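Local coordinates for protein CCMAN5 (Cellulosimicrobium cellulans, PDB 2XSG) that hydrolyses alpha-mannosides as a calcium-containing family 92 glycosidase, and is used for mannose-6-phosphate modification of yeast-produced human lysosomal enzymes, at residues A[586-592]-A[660-666]; A[314-318]-A[667-671]; A[17-23]-A[649-654]; A[22-26]-A[655-661]; A[592-597]-A[677-681]. The contacts are given in a common frame with arbitrary orientation. Residue numbers count along the deposited sequence, not the author numbering.

In the fold
All five contacts gather round the loop, helix and short strand of residues 649-681. Interactions 1, 2, 4 and 5 are buried; only interaction 3 is partly open to solvent. Interactions 1, 2 and 5 lie within the catalytic part, whereas interactions 3 and 4 bring N-terminal loop 17-26 against the loop leading into helix 665-675. Chemistry follows place. Interaction 1 centres on calcium coordination beside an apolar Met666 patch and shares Asp660 and Asn661 with interaction 4, which is dominated by hydrogen bonds. Interaction 2 packs helix 665-675 on helix 306-318 and meets interaction 4 where Ser667 joins Asn661. Interaction 5, sharing Leu592 with interaction 1, has no hydrogen bonds and is aromatic and aliphatic.

Interaction 1. Residues A[586-592]-A[660-666]. With CA (calcium ion), chain C.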
# COMPACT_ATOMS: atom_id res chain seq x y z
N ASN A 586 12.51 -11.48 -0.30
CA ASN A 586 11.83 -10.55 -1.22
C ASN A 586 10.32 -10.41 -0.97
O ASN A 586 9.68 -9.52 -1.52
CB ASN A 586 12.05 -10.98 -2.68
CG ASN A 586 13.52 -11.13 -3.04
OD1 ASN A 586 13.99 -12.22 -3.39
ND2 ASN A 586 14.25 -10.05 -2.90
N ALA A 587 9.77 -11.27 -0.12
CA ALA A 587 8.32 -11.43 -0.02
C ALA A 587 7.70 -10.52 1.04
O ALA A 587 6.48 -10.36 1.08
CB ALA A 587 7.97 -12.90 0.25
N ASN A 588 8.55 -9.95 1.89
CA ASN A 588 8.12 -9.06 2.97
C ASN A 588 8.99 -7.80 3.05
O ASN A 588 10.07 -7.72 2.44
CB ASN A 588 8.19 -9.79 4.31
CG ASN A 588 7.20 -9.28 5.30
OD1 ASN A 588 6.15 -8.74 4.93
ND2 ASN A 588 7.51 -9.43 6.58
N GLU A 589 8.51 -6.81 3.81
CA GLU A 589 9.14 -5.49 3.88
C GLU A 589 10.25 -5.36 4.94
O GLU A 589 10.92 -4.32 4.99
CB GLU A 589 8.10 -4.40 4.17
CG GLU A 589 7.08 -4.16 3.06
CD GLU A 589 5.86 -5.04 3.20
OE1 GLU A 589 5.86 -5.92 4.07
OE2 GLU A 589 4.90 -4.86 2.43
N ILE A 590 10.44 -6.39 5.76
CA ILE A 590 11.38 -6.33 6.87
C ILE A 590 12.78 -5.91 6.39
O ILE A 590 13.37 -4.97 6.92
CB ILE A 590 11.47 -7.68 7.63
CG1 ILE A 590 10.13 -8.03 8.32
CG2 ILE A 590 12.64 -7.67 8.63
CD1 ILE A 590 9.43 -6.88 9.03
N ASP A 591 13.30 -6.62 5.39
CA ASP A 591 14.63 -6.25 4.87
C ASP A 591 14.59 -5.74 3.43
O ASP A 591 15.46 -6.07 2.62
CB ASP A 591 15.67 -7.36 5.13
CG ASP A 591 15.39 -8.65 4.36
OD1 ASP A 591 14.22 -9.06 4.20
OD2 ASP A 591 16.38 -9.27 3.92
N LEU A 592 13.59 -4.90 3.14
CA LEU A 592 13.42 -4.28 1.82
C LEU A 592 14.67 -3.55 1.34
O LEU A 592 14.97 -3.52 0.14
CB LEU A 592 12.29 -3.25 1.81
CG LEU A 592 10.84 -3.55 1.45
CD1 LEU A 592 9.99 -2.28 1.66
CD2 LEU A 592 10.71 -4.07 0.01
N ASP A 660 2.04 -9.81 0.01
CA ASP A 660 1.00 -8.79 -0.08
C ASP A 660 1.65 -7.48 -0.47
O ASP A 660 2.77 -7.22 -0.06
CB ASP A 660 0.28 -8.64 1.26
CG ASP A 660 -0.50 -9.88 1.64
OD1 ASP A 660 -0.94 -10.60 0.71
OD2 ASP A 660 -0.66 -10.15 2.85
N ASN A 661 0.97 -6.69 -1.30
CA ASN A 661 1.51 -5.39 -1.71
C ASN A 661 1.61 -4.43 -0.49
O ASN A 661 2.52 -3.59 -0.42
CB ASN A 661 0.61 -4.77 -2.80
CG ASN A 661 1.35 -3.79 -3.71
OD1 ASN A 661 2.37 -3.19 -3.32
ND2 ASN A 661 0.83 -3.62 -4.93
N ASP A 662 0.68 -4.60 0.46
CA ASP A 662 0.56 -3.74 1.66
C ASP A 662 0.41 -2.25 1.32
O ASP A 662 1.37 -1.47 1.40
CB ASP A 662 1.74 -3.95 2.63
CG ASP A 662 1.85 -5.40 3.12
OD1 ASP A 662 0.86 -5.96 3.63
OD2 ASP A 662 2.95 -5.97 3.01
N ALA A 663 -0.80 -1.87 0.94
CA ALA A 663 -1.09 -0.45 0.66
C ALA A 663 -0.12 0.14 -0.37
O ALA A 663 0.30 1.30 -0.26
CB ALA A 663 -1.05 0.37 1.98
N GLY A 664 0.23 -0.67 -1.37
CA GLY A 664 1.06 -0.23 -2.48
C GLY A 664 2.55 -0.17 -2.18
O GLY A 664 3.30 0.41 -2.97
N THR A 665 2.99 -0.76 -1.07
CA THR A 665 4.43 -0.73 -0.73
C THR A 665 5.30 -1.47 -1.76
O THR A 665 6.29 -0.92 -2.26
CB THR A 665 4.73 -1.30 0.66
OG1 THR A 665 3.93 -0.60 1.62
CG2 THR A 665 6.24 -1.12 1.01
N MET A 666 4.96 -2.72 -2.05
CA MET A 666 5.76 -3.49 -3.00
C MET A 666 5.80 -2.78 -4.37
O MET A 666 6.88 -2.66 -4.97
CB MET A 666 5.30 -4.95 -3.08
CG MET A 666 5.55 -5.75 -1.78
SD MET A 666 7.24 -5.48 -1.11
CE MET A 666 7.34 -6.83 0.08
CA CA C . 4.08 -7.86 4.20
O HOH W 1 4.45 -8.58 1.89
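Met666 and Glu589 bury more surface here than any other residues, and they divide the contact into an apolar and an ionic half. Met666, in the first turn of helix 665-675, lays its CE against the backbone of the other loop, 3.5 Å from Asn588 C, and its SD lies 3.9 Å from Leu592 CD2. Glu589 runs its CG past Thr665 CG2 at 3.8 Å before its carboxylate turns to the metal. Calcium is bound by Glu589 OE1 at 2.6 Å, Asn588 OD1 at 2.4 Å and Asp662 OD2 at 2.5 Å, so one ion ties the two loops together and offsets their acidic charge. Water 1, 2.5 Å from the ion, donates to Ala587 O (2.8 Å) and Asp660 O (2.9 Å), bridging the backbones. Gln536 takes the amide of Asn588. A bound bis-tris propane molecule (B3P) comes within about 4 Å of the Asp662 side chain, so this calcium site lines a ligand pocket, consistent with the calcium-dependent active site of family 92 mannosidases.

Interaction 2. Residues A[314-318]-A[667-671]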
# COMPACT_ATOMS: atom_id res chain seq x y z
N HIS A 314 2.62 -0.36 -11.51
CA HIS A 314 3.03 -0.15 -10.12
C HIS A 314 3.02 1.33 -9.73
O HIS A 314 2.77 1.67 -8.55
CB HIS A 314 4.36 -0.84 -9.80
CG HIS A 314 4.27 -2.33 -9.87
ND1 HIS A 314 3.36 -3.05 -9.13
CD2 HIS A 314 4.96 -3.24 -10.60
CE1 HIS A 314 3.49 -4.34 -9.40
NE2 HIS A 314 4.46 -4.48 -10.28
N LEU A 315 3.27 2.22 -10.68
CA LEU A 315 3.05 3.64 -10.40
C LEU A 315 1.56 3.87 -10.05
O LEU A 315 1.23 4.58 -9.08
CB LEU A 315 3.49 4.53 -11.57
CG LEU A 315 3.60 6.05 -11.34
CD1 LEU A 315 4.66 6.41 -10.29
CD2 LEU A 315 3.88 6.79 -12.65
N TYR A 316 0.67 3.25 -10.83
CA TYR A 316 -0.77 3.31 -10.54
C TYR A 316 -1.06 2.85 -9.09
O TYR A 316 -1.76 3.51 -8.35
CB TYR A 316 -1.55 2.50 -11.58
CG TYR A 316 -2.98 2.14 -11.22
CD1 TYR A 316 -4.03 3.04 -11.46
CD2 TYR A 316 -3.28 0.90 -10.67
CE1 TYR A 316 -5.36 2.69 -11.12
CE2 TYR A 316 -4.58 0.56 -10.33
CZ TYR A 316 -5.62 1.45 -10.56
OH TYR A 316 -6.92 1.10 -10.23
N ARG A 317 -0.47 1.73 -8.70
CA ARG A 317 -0.66 1.16 -7.36
C ARG A 317 -0.08 2.05 -6.25
O ARG A 317 -0.56 2.02 -5.11
CB ARG A 317 -0.01 -0.22 -7.28
CG ARG A 317 -0.60 -1.29 -8.18
CD ARG A 317 -2.04 -1.57 -7.83
NE ARG A 317 -2.54 -2.75 -8.50
CZ ARG A 317 -3.83 -3.04 -8.67
NH1 ARG A 317 -4.78 -2.23 -8.22
NH2 ARG A 317 -4.17 -4.16 -9.30
N MET A 318 0.95 2.83 -6.57
CA MET A 318 1.56 3.76 -5.61
C MET A 318 0.63 4.90 -5.16
O MET A 318 0.78 5.42 -4.05
CB MET A 318 2.88 4.33 -6.15
CG MET A 318 3.51 5.39 -5.24
SD MET A 318 5.02 6.09 -5.98
CE MET A 318 5.48 4.72 -6.95
N SER A 667 4.66 -2.25 -4.82
CA SER A 667 4.58 -1.44 -6.05
C SER A 667 5.48 -0.20 -6.01
O SER A 667 6.18 0.09 -6.99
CB SER A 667 3.15 -0.99 -6.34
OG SER A 667 2.29 -2.09 -6.55
N THR A 668 5.44 0.52 -4.88
CA THR A 668 6.25 1.71 -4.67
C THR A 668 7.75 1.40 -4.68
O THR A 668 8.53 2.14 -5.26
CB THR A 668 5.85 2.43 -3.37
OG1 THR A 668 4.45 2.68 -3.38
CG2 THR A 668 6.57 3.74 -3.25
N MET A 669 8.15 0.29 -4.05
CA MET A 669 9.55 -0.15 -4.16
C MET A 669 9.96 -0.48 -5.60
O MET A 669 11.10 -0.23 -5.99
CB MET A 669 9.84 -1.31 -3.22
CG MET A 669 9.52 -1.02 -1.76
SD MET A 669 10.30 0.47 -1.05
CE MET A 669 8.98 1.67 -1.05
N PHE A 670 9.05 -1.03 -6.38
CA PHE A 670 9.35 -1.28 -7.80
C PHE A 670 9.61 0.03 -8.54
O PHE A 670 10.58 0.15 -9.29
CB PHE A 670 8.22 -2.04 -8.49
CG PHE A 670 8.52 -2.38 -9.93
CD1 PHE A 670 8.36 -1.43 -10.94
CD2 PHE A 670 8.98 -3.65 -10.27
CE1 PHE A 670 8.67 -1.74 -12.26
CE2 PHE A 670 9.29 -3.96 -11.60
CZ PHE A 670 9.12 -3.02 -12.59
N VAL A 671 8.73 1.02 -8.35
CA VAL A 671 8.95 2.33 -8.95
C VAL A 671 10.33 2.87 -8.55
O VAL A 671 11.08 3.36 -9.40
CB VAL A 671 7.85 3.30 -8.53
CG1 VAL A 671 8.27 4.77 -8.83
CG2 VAL A 671 6.55 2.94 -9.26
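Start at Ser667, near the beginning of helix 665-675, where the backbones come closest: its CA is 4.5 Å from His314 CA. Its side chain points at helix 306-318, and Ser667 OG shares a hydrogen bond of 3.0 Å with His314 ND1, lying near the plane of the imidazole. The same OG sits 3.1 Å from Arg317 CB and is also hydrogen-bonded to Asn661. Thr668 comes next, with Thr668 OG1 3.4 Å from Met318 CG; its hydroxyl is bonded back to Gly664 O one turn earlier. At Phe670 the chain returns to the interface: His314 CD2 lies over one face of the phenyl ring, 3.7 Å from Phe670 CG, the two rings inclined at 45°. Val671, one turn on from Ser667, then fills the space beside Leu315, with Val671 CG2 3.6 Å from Leu315 N and 4.1 Å from Leu315 CD1. The short helical segments cross at -125°, and the small Ser667 at the crossing is consistent with the close approach of their axes, 8.0 Å. Arg317 sends its guanidinium away to Met27 O and Val17 O. Within this buried helix pair, then, one polar link fixes the His314 ring amid otherwise apolar packing, and Ser667 and Thr668 have polar partners for their hydroxyls.

Interaction 3. Residues A[17-23]-A[649-654]; sequences VGTEGDF and RLDPRG
This is a loop-to-loop junction between the N-terminal and catalytic regions of the family 92 fold, made by backbone hydrogen bonds and a salt bridge. In 17-23 a type II' turn runs from Glu20 to Phe23 with Gly21 at phi/psi 47/-131, closed by Phe23 N to Glu20 O at 3.0 Å. In 649-654, Leu650 and Arg653 each centre an inverse gamma turn, and Asp651 makes an Asx turn, its OD2 accepting from Arg653 N at 2.8 Å. The CA atoms of Gly18 and Gly654 approach to 3.9 Å and those of Val17 and Pro652 to 4.2 Å; a side chain on Gly654 would collide with Gly18 N and Val17 CG1, and a CB on Gly18 (phi/psi 85/8) would jam against Val17 O. Asp651 O accepts from Gly18 N at 3.3 Å and meets Val17 CA at 3.2 Å as a CH...O contact. Pro652 O takes Glu20 N at 3.0 Å. Phe23 O accepts weakly from Gly654 N at 3.4 Å and also bonds Met655 N. Val17 O is taken by Arg317, and Thr19 OG1 by Phe16 O. Val17 CG2 packs on Leu650 CD1 at 3.6 Å. Glu20 has chi1 t, while Phe23 and Arg653 have chi1 m, which lays the arginine side chain over the ring in a CH-pi contact, Arg653 CG 4.0 Å from the Phe23 centroid. From there Arg653 NE donates almost straight to Glu20 OE2 at 3.0 Å.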
# COMPACT_ATOMS: atom_id res chain seq x y z
N VAL A 17 -2.98 -7.18 -12.57
CA VAL A 17 -1.74 -7.64 -11.98
C VAL A 17 -1.91 -7.72 -10.47
O VAL A 17 -2.29 -6.73 -9.83
CB VAL A 17 -0.55 -6.75 -12.37
CG1 VAL A 17 0.66 -7.00 -11.42
CG2 VAL A 17 -0.19 -7.02 -13.84
N GLY A 18 -1.64 -8.89 -9.91
CA GLY A 18 -1.75 -9.10 -8.47
C GLY A 18 -3.15 -9.46 -7.95
O GLY A 18 -3.35 -9.52 -6.74
N THR A 19 -4.09 -9.72 -8.86
CA THR A 19 -5.50 -10.01 -8.48
C THR A 19 -5.84 -11.51 -8.40
O THR A 19 -7.00 -11.88 -8.15
CB THR A 19 -6.50 -9.32 -9.42
OG1 THR A 19 -6.36 -9.86 -10.75
CG2 THR A 19 -6.27 -7.77 -9.45
N GLU A 20 -4.86 -12.38 -8.63
CA GLU A 20 -5.07 -13.83 -8.47
C GLU A 20 -4.71 -14.30 -7.07
O GLU A 20 -3.65 -13.95 -6.55
CB GLU A 20 -4.29 -14.64 -9.52
CG GLU A 20 -4.57 -16.17 -9.44
CD GLU A 20 -4.33 -16.89 -10.76
OE1 GLU A 20 -4.29 -16.22 -11.81
OE2 GLU A 20 -4.19 -18.14 -10.75
N GLY A 21 -5.62 -15.05 -6.46
CA GLY A 21 -5.31 -15.86 -5.27
C GLY A 21 -4.54 -15.11 -4.22
O GLY A 21 -4.91 -14.00 -3.88
N ASP A 22 -3.46 -15.70 -3.73
CA ASP A 22 -2.61 -15.10 -2.71
C ASP A 22 -1.31 -14.54 -3.32
O ASP A 22 -0.23 -14.74 -2.78
CB ASP A 22 -2.29 -16.13 -1.60
CG ASP A 22 -1.78 -15.47 -0.30
OD1 ASP A 22 -1.95 -14.24 -0.12
OD2 ASP A 22 -1.22 -16.19 0.54
N PHE A 23 -1.44 -13.85 -4.46
CA PHE A 23 -0.27 -13.34 -5.20
C PHE A 23 -0.25 -11.80 -5.25
O PHE A 23 0.01 -11.19 -6.30
CB PHE A 23 -0.17 -13.96 -6.61
CG PHE A 23 -0.01 -15.46 -6.62
CD1 PHE A 23 1.26 -16.05 -6.67
CD2 PHE A 23 -1.13 -16.30 -6.59
CE1 PHE A 23 1.42 -17.45 -6.68
CE2 PHE A 23 -0.99 -17.70 -6.60
CZ PHE A 23 0.29 -18.28 -6.65
N ARG A 649 5.78 -10.09 -11.55
CA ARG A 649 5.33 -10.54 -12.89
C ARG A 649 4.23 -9.62 -13.42
O ARG A 649 3.41 -9.13 -12.64
CB ARG A 649 4.75 -11.97 -12.87
CG ARG A 649 5.57 -13.02 -12.12
CD ARG A 649 5.44 -14.42 -12.71
NE ARG A 649 6.80 -14.93 -12.90
CZ ARG A 649 7.16 -16.21 -12.93
NH1 ARG A 649 6.26 -17.18 -12.77
NH2 ARG A 649 8.45 -16.53 -13.11
N LEU A 650 4.18 -9.42 -14.74
CA LEU A 650 3.02 -8.78 -15.34
C LEU A 650 1.99 -9.89 -15.60
O LEU A 650 1.81 -10.35 -16.73
CB LEU A 650 3.35 -8.01 -16.63
CG LEU A 650 2.27 -7.02 -17.08
CD1 LEU A 650 2.25 -5.76 -16.21
CD2 LEU A 650 2.43 -6.64 -18.55
N ASP A 651 1.34 -10.30 -14.51
CA ASP A 651 0.42 -11.41 -14.49
C ASP A 651 -0.55 -11.17 -13.34
O ASP A 651 -0.21 -10.48 -12.37
CB ASP A 651 1.18 -12.71 -14.19
CG ASP A 651 0.37 -13.94 -14.50
OD1 ASP A 651 0.18 -14.22 -15.70
OD2 ASP A 651 -0.11 -14.60 -13.56
N PRO A 652 -1.77 -11.76 -13.43
CA PRO A 652 -2.63 -11.77 -12.25
C PRO A 652 -1.91 -12.35 -11.01
O PRO A 652 -2.13 -11.87 -9.88
CB PRO A 652 -3.80 -12.66 -12.69
CG PRO A 652 -3.91 -12.39 -14.17
CD PRO A 652 -2.48 -12.19 -14.65
N ARG A 653 -1.06 -13.35 -11.21
CA ARG A 653 -0.18 -13.79 -10.15
C ARG A 653 1.01 -12.81 -10.14
O ARG A 653 2.07 -13.11 -10.69
CB ARG A 653 0.29 -15.24 -10.38
CG ARG A 653 -0.82 -16.29 -10.46
CD ARG A 653 -0.22 -17.71 -10.53
NE ARG A 653 -1.24 -18.74 -10.30
CZ ARG A 653 -0.99 -19.97 -9.86
NH1 ARG A 653 0.25 -20.36 -9.60
NH2 ARG A 653 -1.99 -20.83 -9.69
N GLY A 654 0.80 -11.64 -9.54
CA GLY A 654 1.70 -10.49 -9.73
C GLY A 654 2.94 -10.46 -8.85
O GLY A 654 4.01 -10.03 -9.29

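Interaction 4. Residues A[22-26]-A[655-661]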
# COMPACT_ATOMS: atom_id res chain seq x y z
N ASP A 22 -3.46 -15.70 -3.73
CA ASP A 22 -2.61 -15.10 -2.71
C ASP A 22 -1.31 -14.54 -3.32
O ASP A 22 -0.23 -14.74 -2.78
CB ASP A 22 -2.29 -16.13 -1.60
CG ASP A 22 -1.78 -15.47 -0.30
OD1 ASP A 22 -1.95 -14.24 -0.12
OD2 ASP A 22 -1.22 -16.19 0.54
N PHE A 23 -1.44 -13.85 -4.46
CA PHE A 23 -0.27 -13.34 -5.20
C PHE A 23 -0.25 -11.80 -5.25
O PHE A 23 0.01 -11.19 -6.30
CB PHE A 23 -0.17 -13.96 -6.61
CG PHE A 23 -0.01 -15.46 -6.62
CD1 PHE A 23 1.26 -16.05 -6.67
CD2 PHE A 23 -1.13 -16.30 -6.59
CE1 PHE A 23 1.42 -17.45 -6.68
CE2 PHE A 23 -0.99 -17.70 -6.60
CZ PHE A 23 0.29 -18.28 -6.65
N GLY A 24 -0.54 -11.16 -4.12
CA GLY A 24 -0.49 -9.71 -4.05
C GLY A 24 -1.63 -9.06 -3.29
O GLY A 24 -1.44 -8.03 -2.66
N ASN A 25 -2.82 -9.67 -3.37
CA ASN A 25 -4.04 -9.14 -2.74
C ASN A 25 -4.42 -7.74 -3.20
O ASN A 25 -4.89 -6.93 -2.41
CB ASN A 25 -4.02 -9.29 -1.22
CG ASN A 25 -4.32 -10.73 -0.79
OD1 ASN A 25 -5.40 -11.26 -1.07
ND2 ASN A 25 -3.37 -11.37 -0.10
N ASP A 26 -4.20 -7.46 -4.48
CA ASP A 26 -4.65 -6.21 -5.10
C ASP A 26 -5.98 -6.40 -5.83
O ASP A 26 -6.45 -7.53 -6.04
CB ASP A 26 -3.58 -5.68 -6.05
CG ASP A 26 -2.47 -4.96 -5.31
OD1 ASP A 26 -2.76 -4.24 -4.31
OD2 ASP A 26 -1.32 -5.12 -5.73
N MET A 655 2.80 -10.92 -7.60
CA MET A 655 3.92 -11.02 -6.68
C MET A 655 4.13 -12.49 -6.34
O MET A 655 3.32 -13.35 -6.72
CB MET A 655 3.61 -10.28 -5.37
CG MET A 655 2.87 -8.97 -5.50
SD MET A 655 3.97 -7.71 -6.08
CE MET A 655 2.96 -6.26 -5.83
N LEU A 656 5.17 -12.76 -5.56
CA LEU A 656 5.35 -14.07 -4.95
C LEU A 656 4.09 -14.48 -4.19
O LEU A 656 3.36 -13.61 -3.70
CB LEU A 656 6.53 -14.04 -3.99
CG LEU A 656 7.92 -13.81 -4.63
CD1 LEU A 656 8.94 -13.58 -3.54
CD2 LEU A 656 8.31 -14.98 -5.52
N PRO A 657 3.84 -15.80 -4.06
CA PRO A 657 2.75 -16.20 -3.18
C PRO A 657 3.04 -15.69 -1.75
O PRO A 657 4.20 -15.71 -1.32
CB PRO A 657 2.81 -17.73 -3.23
CG PRO A 657 4.24 -18.05 -3.70
CD PRO A 657 4.57 -16.96 -4.63
N THR A 658 1.99 -15.25 -1.04
CA THR A 658 2.03 -14.60 0.29
C THR A 658 2.54 -13.14 0.30
O THR A 658 2.46 -12.46 1.33
CB THR A 658 2.88 -15.34 1.35
OG1 THR A 658 4.27 -15.12 1.05
CG2 THR A 658 2.56 -16.84 1.44
N MET A 659 3.09 -12.69 -0.81
CA MET A 659 3.71 -11.37 -0.85
C MET A 659 2.66 -10.28 -1.07
O MET A 659 2.38 -9.90 -2.19
CB MET A 659 4.78 -11.34 -1.94
CG MET A 659 5.46 -9.98 -2.16
SD MET A 659 6.73 -10.18 -3.42
CE MET A 659 7.22 -8.48 -3.67
N ASP A 660 2.04 -9.81 0.01
CA ASP A 660 1.00 -8.79 -0.08
C ASP A 660 1.65 -7.48 -0.47
O ASP A 660 2.77 -7.22 -0.06
CB ASP A 660 0.28 -8.64 1.26
CG ASP A 660 -0.50 -9.88 1.64
OD1 ASP A 660 -0.94 -10.60 0.71
OD2 ASP A 660 -0.66 -10.15 2.85
N ASN A 661 0.97 -6.69 -1.30
CA ASN A 661 1.51 -5.39 -1.71
C ASN A 661 1.61 -4.43 -0.49
O ASN A 661 2.52 -3.59 -0.42
CB ASN A 661 0.61 -4.77 -2.80
CG ASN A 661 1.35 -3.79 -3.71
OD1 ASN A 661 2.37 -3.19 -3.32
ND2 ASN A 661 0.83 -3.62 -4.93
O HOH W 2 -0.45 -12.16 -1.30
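The shortest direct hydrogen bonds between the two segments join side chains: Asn25 ND2 donates to Asp660 OD1 at 2.7 Å, and Asn661 ND2 to Asp26 OD2 at 2.7 Å. Three backbone bonds follow: Thr658 N to Asp22 O at 2.9 Å, Met655 N to Phe23 O at 3.1 Å and Asn661 N to Gly24 O at 3.1 Å. Water 2 accepts from Gly24 N at 3.0 Å and lies 2.8 Å from Asp22 OD1 and 2.6 Å from Asp660 OD1. At Gly24, phi/psi 137/-33 would jam a CB against Phe23 O; its CA makes a CA-H...O contact with Met659 O at 3.4 Å. Further out, Phe23 CE1 packs on Pro657 CB at 3.7 Å. The type II turn Leu656-Met659 brings both loop ends to 22-26. The contact joins the N-terminal and catalytic regions beside calcium, about 5 Å from the Asp660 side chain. Behind it, Met655 and Met659 lean on Met666 of helix 665-675, while Leu656 and Pro657 rest on Phe639 of strand 638-646.

Interaction 5. Residues A[592-597]-A[677-681]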
# COMPACT_ATOMS: atom_id res chain seq x y z
N LEU A 592 13.59 -4.90 3.14
CA LEU A 592 13.42 -4.28 1.82
C LEU A 592 14.67 -3.55 1.34
O LEU A 592 14.97 -3.52 0.14
CB LEU A 592 12.29 -3.25 1.81
CG LEU A 592 10.84 -3.55 1.45
CD1 LEU A 592 9.99 -2.28 1.66
CD2 LEU A 592 10.71 -4.07 0.01
N GLN A 593 15.36 -2.91 2.29
CA GLN A 593 16.52 -2.10 1.99
C GLN A 593 17.77 -2.94 1.76
O GLN A 593 18.76 -2.41 1.28
CB GLN A 593 16.77 -1.07 3.11
CG GLN A 593 17.49 -1.60 4.34
CD GLN A 593 16.65 -2.44 5.27
OE1 GLN A 593 15.61 -3.01 4.88
NE2 GLN A 593 17.09 -2.54 6.52
N ALA A 594 17.73 -4.22 2.12
CA ALA A 594 18.97 -5.04 2.14
C ALA A 594 19.75 -5.08 0.83
O ALA A 594 20.98 -5.07 0.87
CB ALA A 594 18.70 -6.44 2.65
N PRO A 595 19.07 -5.14 -0.33
CA PRO A 595 19.83 -5.13 -1.59
C PRO A 595 20.67 -3.89 -1.83
O PRO A 595 21.66 -3.97 -2.54
CB PRO A 595 18.75 -5.24 -2.67
CG PRO A 595 17.59 -5.89 -1.96
CD PRO A 595 17.64 -5.45 -0.56
N TYR A 596 20.29 -2.78 -1.21
CA TYR A 596 21.01 -1.52 -1.38
C TYR A 596 22.12 -1.31 -0.35
O TYR A 596 22.76 -0.26 -0.34
CB TYR A 596 20.03 -0.34 -1.37
CG TYR A 596 18.98 -0.41 -2.47
CD1 TYR A 596 17.79 -1.10 -2.28
CD2 TYR A 596 19.20 0.21 -3.70
CE1 TYR A 596 16.83 -1.18 -3.29
CE2 TYR A 596 18.25 0.14 -4.72
CZ TYR A 596 17.07 -0.55 -4.50
OH TYR A 596 16.13 -0.62 -5.50
N LEU A 597 22.36 -2.29 0.52
CA LEU A 597 23.40 -2.11 1.55
C LEU A 597 24.83 -2.40 1.09
O LEU A 597 25.79 -2.07 1.79
CB LEU A 597 23.06 -2.88 2.83
CG LEU A 597 21.67 -2.54 3.39
CD1 LEU A 597 21.42 -3.29 4.70
CD2 LEU A 597 21.49 -1.04 3.58
N LEU A 677 16.58 5.13 -7.26
CA LEU A 677 16.81 5.83 -6.00
C LEU A 677 15.95 5.23 -4.90
O LEU A 677 14.71 5.30 -4.95
CB LEU A 677 16.51 7.33 -6.12
CG LEU A 677 17.36 8.11 -7.11
CD1 LEU A 677 16.73 9.48 -7.25
CD2 LEU A 677 18.83 8.21 -6.67
N PHE A 678 16.61 4.67 -3.89
CA PHE A 678 15.92 3.94 -2.83
C PHE A 678 16.15 4.54 -1.45
O PHE A 678 17.27 4.95 -1.13
CB PHE A 678 16.41 2.49 -2.83
CG PHE A 678 15.67 1.62 -1.86
CD1 PHE A 678 14.51 0.97 -2.25
CD2 PHE A 678 16.13 1.46 -0.57
CE1 PHE A 678 13.81 0.17 -1.36
CE2 PHE A 678 15.43 0.66 0.33
CZ PHE A 678 14.27 0.01 -0.07
N PRO A 679 15.09 4.59 -0.61
CA PRO A 679 15.30 5.17 0.71
C PRO A 679 15.73 4.11 1.74
O PRO A 679 14.88 3.55 2.46
CB PRO A 679 13.92 5.75 1.05
CG PRO A 679 12.97 4.77 0.39
CD PRO A 679 13.67 4.27 -0.85
N VAL A 680 17.02 3.85 1.84
CA VAL A 680 17.49 3.00 2.94
C VAL A 680 17.08 3.61 4.29
O VAL A 680 16.42 2.98 5.10
CB VAL A 680 19.02 2.71 2.85
CG1 VAL A 680 19.55 2.06 4.14
CG2 VAL A 680 19.30 1.81 1.64
N THR A 681 17.42 4.87 4.49
CA THR A 681 17.04 5.57 5.71
C THR A 681 15.81 6.43 5.46
O THR A 681 15.93 7.57 5.01
CB THR A 681 18.21 6.43 6.24
OG1 THR A 681 19.39 5.62 6.27
CG2 THR A 681 17.93 6.93 7.64
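Phe678 is the main bump: its side chain projects from the short strand 677-678 into a hollow formed by Leu592, Gln593 and Tyr596. One wall is the Tyr596 ring, lying almost parallel to the phenyl at 8° in an offset stack with centroids 4.2 Å apart. The offset places Phe678 CB over the tyrosine face, 3.5 Å from the ring centroid, a CH-pi contact. At the far end of the hollow, Phe678 CE2 comes 3.4 Å from Gln593 CA, and Phe678 CZ 3.6 Å from Leu592 O. Val680 is the second, smaller bump, two residues on: its CG2 approaches Tyr596 CB at 3.8 Å and Gln593 CB at 4.1 Å, while its CG1 touches Leu597 CD2 at 3.7 Å. The 3-10 turn at 594-596 brings Tyr596 round to face Phe678. Tyr596 also packs against helix 604-616, and Met669 of helix 665-675 touches Phe678. With no hydrogen bond across it, this buried junction depends on close fit and dispersion between aromatic and aliphatic surfaces.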